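Local coordinates for protein metalloprotease stcE (Escherichia coli, PDB 4DNY) that probably cleaves mucin-type O-linked glycoproteins as a secreted zinc metalloprotease, helping enterohemorrhagic bacteria adhere to the host and evade its immune defences, at residues A[93-96]-A[97-100]. Residues are numbered along the deposited sequence; the frame is centred on the assembly and turned at random. Where two conformers were deposited one is given.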
loop_
_atom_site.group_PDB
_atom_site.type_symbol
_atom_site.label_atom_id
_atom_site.label_comp_id
_atom_site.label_asym_id
_atom_site.label_seq_id
_atom_site.Cartn_x
_atom_site.Cartn_y
_atom_site.Cartn_z
ATOM N N VAL A 93 -5.015 4.504 -5.635
ATOM C CA VAL A 93 -3.722 3.856 -5.414
ATOM C C VAL A 93 -3.089 3.572 -6.751
ATOM O O VAL A 93 -3.673 2.876 -7.590
ATOM C CB VAL A 93 -3.855 2.558 -4.643
ATOM C CG1 VAL A 93 -2.471 1.880 -4.490
ATOM C CG2 VAL A 93 -4.521 2.840 -3.249
ATOM N N PHE A 94 -1.908 4.137 -6.960
ATOM C CA PHE A 94 -1.140 3.973 -8.183
ATOM C C PHE A 94 -0.084 2.903 -7.965
ATOM O O PHE A 94 0.699 2.960 -6.989
ATOM C CB PHE A 94 -0.461 5.317 -8.573
ATOM C CG PHE A 94 -1.413 6.422 -8.851
ATOM C CD1 PHE A 94 -1.888 6.630 -10.127
ATOM C CD2 PHE A 94 -1.846 7.295 -7.801
ATOM C CE1 PHE A 94 -2.760 7.674 -10.353
ATOM C CE2 PHE A 94 -2.748 8.282 -8.046
ATOM C CZ PHE A 94 -3.208 8.454 -9.337
ATOM N N TYR A 95 -0.020 1.952 -8.904
ATOM C CA TYR A 95 0.904 0.855 -8.789
ATOM C C TYR A 95 1.401 0.477 -10.188
ATOM O O TYR A 95 0.658 -0.070 -10.987
ATOM C CB TYR A 95 0.286 -0.322 -8.031
ATOM C CG TYR A 95 -0.942 -0.941 -8.614
ATOM C CD1 TYR A 95 -0.927 -2.227 -9.141
ATOM C CD2 TYR A 95 -2.163 -0.258 -8.597
ATOM C CE1 TYR A 95 -2.095 -2.807 -9.637
ATOM C CE2 TYR A 95 -3.313 -0.824 -9.039
ATOM C CZ TYR A 95 -3.305 -2.090 -9.608
ATOM O OH TYR A 95 -4.440 -2.725 -10.066
ATOM N N GLY A 96 2.679 0.758 -10.456
ATOM C CA GLY A 96 3.196 0.633 -11.830
ATOM C C GLY A 96 2.420 1.494 -12.802
ATOM O O GLY A 96 2.241 2.677 -12.551
ATOM N N ASP A 97 1.955 0.896 -13.896
ATOM C CA ASP A 97 1.163 1.569 -14.933
ATOM C C ASP A 97 -0.328 1.519 -14.630
ATOM O O ASP A 97 -1.138 2.014 -15.425
ATOM C CB ASP A 97 1.384 0.865 -16.294
ATOM C CG ASP A 97 2.783 1.086 -16.862
ATOM O OD1 ASP A 97 3.420 2.082 -16.473
ATOM O OD2 ASP A 97 3.220 0.236 -17.657
ATOM N N ARG A 98 -0.699 0.919 -13.482
ATOM C CA ARG A 98 -2.111 0.720 -13.099
ATOM C C ARG A 98 -2.527 1.613 -11.953
ATOM O O ARG A 98 -1.709 2.187 -11.277
ATOM C CB ARG A 98 -2.351 -0.743 -12.763
ATOM C CG ARG A 98 -2.060 -1.675 -13.968
ATOM C CD ARG A 98 -2.550 -3.078 -13.722
ATOM N NE ARG A 98 -2.073 -3.963 -14.781
ATOM C CZ ARG A 98 -2.575 -5.167 -15.073
ATOM N NH1 ARG A 98 -3.600 -5.659 -14.380
ATOM N NH2 ARG A 98 -2.059 -5.895 -16.077
ATOM N N LYS A 99 -3.824 1.736 -11.780
ATOM C CA LYS A 99 -4.388 2.438 -10.641
ATOM C C LYS A 99 -5.731 1.753 -10.272
ATOM O O LYS A 99 -6.350 1.070 -11.103
ATOM C CB LYS A 99 -4.589 3.914 -10.948
ATOM C CG LYS A 99 -5.586 4.189 -12.007
ATOM C CD LYS A 99 -5.704 5.690 -12.252
ATOM C CE LYS A 99 -6.486 6.057 -13.509
ATOM N NZ LYS A 99 -7.812 5.415 -13.651
ATOM N N VAL A 100 -6.126 1.937 -9.013
ATOM C CA VAL A 100 -7.358 1.367 -8.510
ATOM C C VAL A 100 -7.926 2.339 -7.492
ATOM O O VAL A 100 -7.187 3.035 -6.772
ATOM C CB VAL A 100 -7.130 -0.030 -7.893
ATOM C CG1 VAL A 100 -6.140 0.014 -6.669
ATOM C CG2 VAL A 100 -8.477 -0.683 -7.487
HETATM O O HOH W 1 -6.896 -1.724 -11.330
HETATM O O HOH W 2 -0.068 4.287 -12.181
#
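Tyr95 and Arg98 face each other as a hydrogen-bonded pair at the closed end of a beta hairpin with a two-residue loop, where strands 91-95 and 98-102 are joined by a type II' turn with Gly96 and Asp97 at its corners. The positive phi of Gly96 (58°) suits the first corner of such a turn. Backbone bonds come in two reciprocal pairs. Tyr95 N reaches Arg98 O at 2.9 Å, almost straight at the hydrogen, and Arg98 N returns to Tyr95 O at 3.0 Å; both donors sit above the carbonyl planes. Val93 and Val100 repeat the exchange two residues on, while between them Lys99 CA closes on Val93 O at 3.2 Å in a CA-H...O contact.

Apolar contacts divide between the two faces of the hairpin. With CG set between its backbone N and carbonyl carbon (chi1 60°), the Tyr95 ring swings across to the opposite strand. Arg98 CB lies over one ring face, a CH-pi contact 3.8 Å from the centroid, and Val100 CG1 meets Tyr95 CE2 at 3.8 Å. On the hairpin face opposite Tyr95, Phe94 and Lys99 run side by side, Phe94 CD1 against Lys99 CB at 3.9 Å; Tyr69 stacks on the Phe94 ring.

Two waters add bridges: one donates to Tyr95 OH and Lys99 O, the other to Gly96 O and Arg98 O. The phenol also hydrogen-bonds Glu122, and Phe110 meets its ring edge-to-face. Backbone bonds thus set the register, while Tyr95, gripped at both ring and hydroxyl, ties the hairpin to the neighbouring sheet of the beta-sandwich domain.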